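Local coordinates for protein separin (Saccharomyces cerevisiae, PDB 5U1T) that cleaves a subunit of the cohesin complex at the onset of anaphase as a caspase-like cysteine protease, so that chromosomes can segregate, at residues Leu578-Ile581 against Thr582-Ile586; Leu566-Asp569 against Met570-Leu574. All coordinates share one frame; numbering follows the deposited sequence.

Interaction 1: Leu578-Ile581 against Thr582-Ile586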
loop_
_atom_site.group_PDB
_atom_site.type_symbol
_atom_site.label_atom_id
_atom_site.label_comp_id
_atom_site.label_asym_id
_atom_site.label_seq_id
_atom_site.Cartn_x
_atom_site.Cartn_y
_atom_site.Cartn_z
ATOM N N LEU A 578 8.893 18.242 3.550
ATOM C CA LEU A 578 7.468 17.958 3.400
ATOM C C LEU A 578 6.584 18.960 4.140
ATOM O O LEU A 578 5.614 19.501 3.586
ATOM C CB LEU A 578 7.157 16.539 3.887
ATOM C CG LEU A 578 5.750 16.005 3.634
ATOM C CD1 LEU A 578 5.201 16.511 2.318
ATOM C CD2 LEU A 578 5.762 14.483 3.624
ATOM N N SER A 579 6.919 19.189 5.401
ATOM C CA SER A 579 6.142 20.077 6.237
ATOM C C SER A 579 6.269 21.560 5.798
ATOM O O SER A 579 5.263 22.271 5.650
ATOM C CB SER A 579 6.573 19.882 7.682
ATOM O OG SER A 579 5.875 20.776 8.507
ATOM N N LYS A 580 7.503 22.011 5.586
ATOM C CA LYS A 580 7.790 23.344 5.033
ATOM C C LYS A 580 6.920 23.658 3.812
ATOM O O LYS A 580 6.228 24.671 3.793
ATOM C CB LYS A 580 9.274 23.461 4.645
ATOM C CG LYS A 580 9.981 24.699 5.174
ATOM C CD LYS A 580 10.700 25.485 4.043
ATOM C CE LYS A 580 11.194 26.863 4.564
ATOM N NZ LYS A 580 11.881 27.750 3.534
ATOM N N ILE A 581 6.930 22.770 2.816
ATOM C CA ILE A 581 6.229 23.047 1.569
ATOM C C ILE A 581 4.717 22.806 1.626
ATOM O O ILE A 581 3.981 23.425 0.873
ATOM C CB ILE A 581 6.835 22.238 0.375
ATOM C CG1 ILE A 581 6.517 20.757 0.466
ATOM C CG2 ILE A 581 8.339 22.448 0.287
ATOM C CD1 ILE A 581 7.215 19.939 -0.573
ATOM N N THR A 582 4.231 21.949 2.511
ATOM C CA THR A 582 2.784 21.813 2.664
ATOM C C THR A 582 2.222 23.097 3.265
ATOM O O THR A 582 1.120 23.527 2.933
ATOM C CB THR A 582 2.382 20.620 3.560
ATOM O OG1 THR A 582 3.082 19.444 3.142
ATOM C CG2 THR A 582 0.887 20.363 3.470
ATOM N N LYS A 583 2.987 23.721 4.145
ATOM C CA LYS A 583 2.521 24.948 4.756
ATOM C C LYS A 583 2.600 26.080 3.769
ATOM O O LYS A 583 1.670 26.886 3.667
ATOM C CB LYS A 583 3.324 25.265 6.005
ATOM C CG LYS A 583 2.583 24.860 7.254
ATOM C CD LYS A 583 3.506 24.375 8.340
ATOM C CE LYS A 583 2.687 23.697 9.456
ATOM N NZ LYS A 583 1.498 24.536 9.920
ATOM N N LEU A 584 3.710 26.130 3.037
ATOM C CA LEU A 584 3.896 27.118 1.982
ATOM C C LEU A 584 2.760 27.089 0.983
ATOM O O LEU A 584 2.200 28.132 0.639
ATOM C CB LEU A 584 5.218 26.888 1.261
ATOM C CG LEU A 584 6.316 27.723 1.893
ATOM C CD1 LEU A 584 7.667 27.258 1.439
ATOM C CD2 LEU A 584 6.066 29.157 1.519
ATOM N N TYR A 585 2.414 25.887 0.545
ATOM C CA TYR A 585 1.366 25.719 -0.438
ATOM C C TYR A 585 0.023 26.173 0.093
ATOM O O TYR A 585 -0.745 26.807 -0.633
ATOM C CB TYR A 585 1.285 24.265 -0.894
ATOM C CG TYR A 585 0.199 24.002 -1.909
ATOM C CD1 TYR A 585 0.309 24.474 -3.207
ATOM C CD2 TYR A 585 -0.926 23.264 -1.569
ATOM C CE1 TYR A 585 -0.682 24.235 -4.131
ATOM C CE2 TYR A 585 -1.916 23.014 -2.481
ATOM C CZ TYR A 585 -1.792 23.502 -3.770
ATOM O OH TYR A 585 -2.791 23.257 -4.688
ATOM N N ILE A 586 -0.258 25.874 1.359
ATOM C CA ILE A 586 -1.534 26.257 1.943
ATOM C C ILE A 586 -1.641 27.774 2.107
ATOM O O ILE A 586 -2.675 28.361 1.785
ATOM C CB ILE A 586 -1.773 25.580 3.316
ATOM C CG1 ILE A 586 -1.965 24.069 3.149
ATOM C CG2 ILE A 586 -2.995 26.178 4.024
ATOM C CD1 ILE A 586 -2.281 23.367 4.454
#
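In the first turns of helix 578-590, Leu578 and Thr582 meet one turn apart: the threonine hydroxyl turns back onto the leucine carbonyl. Thr582 OG1 donates a hydrogen bond to Leu578 O at 2.6 Å, while Thr582 N donates to that same oxygen at 3.0 Å in the ordinary i to i+4 bond. The two donors come in from opposite faces of the carbonyl plane, each tilted out of it. OG1 gets there because it stands beside its own backbone N and anti to the carbonyl carbon (chi1 -49°), a setting that also sends CG2 anti to the N. The two side chains run alongside each other and point the same way, with Leu578 CD1 lying 3.7 Å from Thr582 OG1; both pack on Leu615 of helix 602-617. The next three backbone bonds are plain helix: Lys583 N to Ser579 O, Leu584 N to Lys580 O, and Tyr585 N to Ile581 O at 2.9 Å, this last donor standing above the carbonyl plane. The Tyr585 ring swings off to helix 602-617, stacking edge-to-face with Phe607 while OH bonds to Glu604. On the more exposed side, Leu584 CB rests 3.5 Å from Lys580 O, and the Lys583 chain passes Ser579 O with CD at 3.8 Å. Because OG1 donates to a carbonyl of its own helix, the buried threonine hydroxyl has a partner without calling on helix 602-617, which is consistent with a polar side chain on that packing face; Leu578 O in turn serves two donors.

Interaction 2: Leu566-Asp569 against Met570-Leu574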
loop_
_atom_site.group_PDB
_atom_site.type_symbol
_atom_site.label_atom_id
_atom_site.label_comp_id
_atom_site.label_asym_id
_atom_site.label_seq_id
_atom_site.Cartn_x
_atom_site.Cartn_y
_atom_site.Cartn_z
ATOM N N LEU A 566 9.053 18.763 -3.255
ATOM C CA LEU A 566 8.304 17.545 -3.042
ATOM C C LEU A 566 8.926 16.362 -3.777
ATOM O O LEU A 566 9.258 15.335 -3.174
ATOM C CB LEU A 566 6.870 17.725 -3.496
ATOM C CG LEU A 566 6.084 16.434 -3.320
ATOM C CD1 LEU A 566 5.714 16.298 -1.860
ATOM C CD2 LEU A 566 4.864 16.377 -4.228
ATOM N N ASN A 567 9.094 16.523 -5.085
ATOM C CA ASN A 567 9.587 15.440 -5.920
ATOM C C ASN A 567 11.056 15.150 -5.670
ATOM O O ASN A 567 11.479 14.008 -5.786
ATOM C CB ASN A 567 9.330 15.744 -7.390
ATOM C CG ASN A 567 7.890 15.497 -7.786
ATOM O OD1 ASN A 567 7.035 16.376 -7.639
ATOM N ND2 ASN A 567 7.608 14.298 -8.290
ATOM N N LEU A 568 11.821 16.166 -5.294
ATOM C CA LEU A 568 13.207 15.957 -4.862
ATOM C C LEU A 568 13.284 15.053 -3.612
ATOM O O LEU A 568 13.998 14.037 -3.613
ATOM C CB LEU A 568 13.895 17.301 -4.590
ATOM C CG LEU A 568 15.309 17.224 -3.987
ATOM C CD1 LEU A 568 16.303 16.599 -4.942
ATOM C CD2 LEU A 568 15.815 18.585 -3.558
ATOM N N ASP A 569 12.538 15.438 -2.572
ATOM C CA ASP A 569 12.356 14.630 -1.360
ATOM C C ASP A 569 12.007 13.181 -1.663
ATOM O O ASP A 569 12.710 12.275 -1.222
ATOM C CB ASP A 569 11.265 15.219 -0.473
ATOM C CG ASP A 569 11.803 16.232 0.493
ATOM O OD1 ASP A 569 13.040 16.376 0.542
ATOM O OD2 ASP A 569 11.003 16.883 1.205
ATOM N N MET A 570 10.922 12.971 -2.403
ATOM C CA MET A 570 10.503 11.634 -2.735
ATOM C C MET A 570 11.625 10.897 -3.446
ATOM O O MET A 570 11.912 9.738 -3.142
ATOM C CB MET A 570 9.238 11.665 -3.582
ATOM C CG MET A 570 8.012 12.067 -2.800
ATOM S SD MET A 570 6.605 12.201 -3.897
ATOM C CE MET A 570 5.428 11.075 -3.210
ATOM N N SER A 571 12.309 11.571 -4.346
ATOM C CA SER A 571 13.383 10.925 -5.065
ATOM C C SER A 571 14.495 10.469 -4.160
ATOM O O SER A 571 15.153 9.488 -4.424
ATOM C CB SER A 571 13.927 11.837 -6.137
ATOM O OG SER A 571 14.883 12.701 -5.613
ATOM N N LYS A 572 14.728 11.207 -3.100
ATOM C CA LYS A 572 15.777 10.822 -2.160
ATOM C C LYS A 572 15.244 9.999 -0.975
ATOM O O LYS A 572 15.999 9.664 -0.059
ATOM C CB LYS A 572 16.493 12.059 -1.618
ATOM C CG LYS A 572 17.421 12.771 -2.572
ATOM C CD LYS A 572 18.014 14.036 -1.885
ATOM C CE LYS A 572 19.129 14.713 -2.730
ATOM N NZ LYS A 572 19.528 16.122 -2.320
ATOM N N HIS A 573 13.949 9.692 -1.000
ATOM C CA HIS A 573 13.255 9.005 0.105
ATOM C C HIS A 573 13.420 9.683 1.467
ATOM O O HIS A 573 13.885 9.070 2.430
ATOM C CB HIS A 573 13.714 7.564 0.191
ATOM C CG HIS A 573 13.706 6.875 -1.131
ATOM N ND1 HIS A 573 14.852 6.413 -1.738
ATOM C CD2 HIS A 573 12.696 6.621 -1.990
ATOM C CE1 HIS A 573 14.541 5.872 -2.899
ATOM N NE2 HIS A 573 13.237 5.975 -3.072
ATOM N N LEU A 574 13.014 10.945 1.525
ATOM C CA LEU A 574 13.041 11.735 2.736
ATOM C C LEU A 574 11.795 12.615 2.831
ATOM O O LEU A 574 10.960 12.639 1.924
ATOM C CB LEU A 574 14.284 12.607 2.782
ATOM C CG LEU A 574 15.625 11.905 2.620
ATOM C CD1 LEU A 574 16.675 12.964 2.535
ATOM C CD2 LEU A 574 15.919 10.960 3.767
#
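Met570 touches Leu566 first, its N donating to Leu566 O at 3.0 Å, almost straight (173°) and in the carbonyl plane. Its side chain starts back over that carbonyl, CG 3.5 Å from Leu566 O, and the sulfur passes the leucine branch with SD 4.3 Å from Leu566 CG; the methionine also packs on Met610 and Tyr614 of helix 602-617. Ser571 N bonds to Asn567 O, and its hydroxyl, held between the backbone N and carbonyl carbon (chi1 85°), folds back to give a 2.6 Å bond from OG to Leu568 O. Lys572 N donates to that same Leu568 O, which thus takes two donors, and also makes a weak bond to Asp569 O; Asp569 OD2 accepts from Asn577 N. The lysine side chain is extended and lies alongside Leu568, with CE 4.1 Å from Leu568 CD1. His573 then turns to positive phi (54°), its N bonding to Met570 O. Leu574 N reaches back to Asp569 O at 3.1 Å from above the carbonyl plane, and Leu574 O comes within 3.5 Å of Asp569 CB. The left-handed His573, with the bonds of its own N and of Leu574 N, makes a Schellman motif at the C-terminal end of helix 557-572.

How the interactions relate
Running from the N terminus, the chain first makes interaction 2, at the C-terminal end of helix 557-572, and then interaction 1, at the start of helix 578-590. The two follow in series, neither enclosing nor crossing the other, and each closes just a turn or so of chain. Between them a short connection joins consecutive helices, which pack against each other: Ile581 CD1 lies 3.5 Å from Leu566 N, and Leu578 CD1 is 4.2 Å from Leu566 CD1. Helix 602-617 touches both, so three successive helices come together here, in the helical part of the protein, with the contact centres about 14 Å apart.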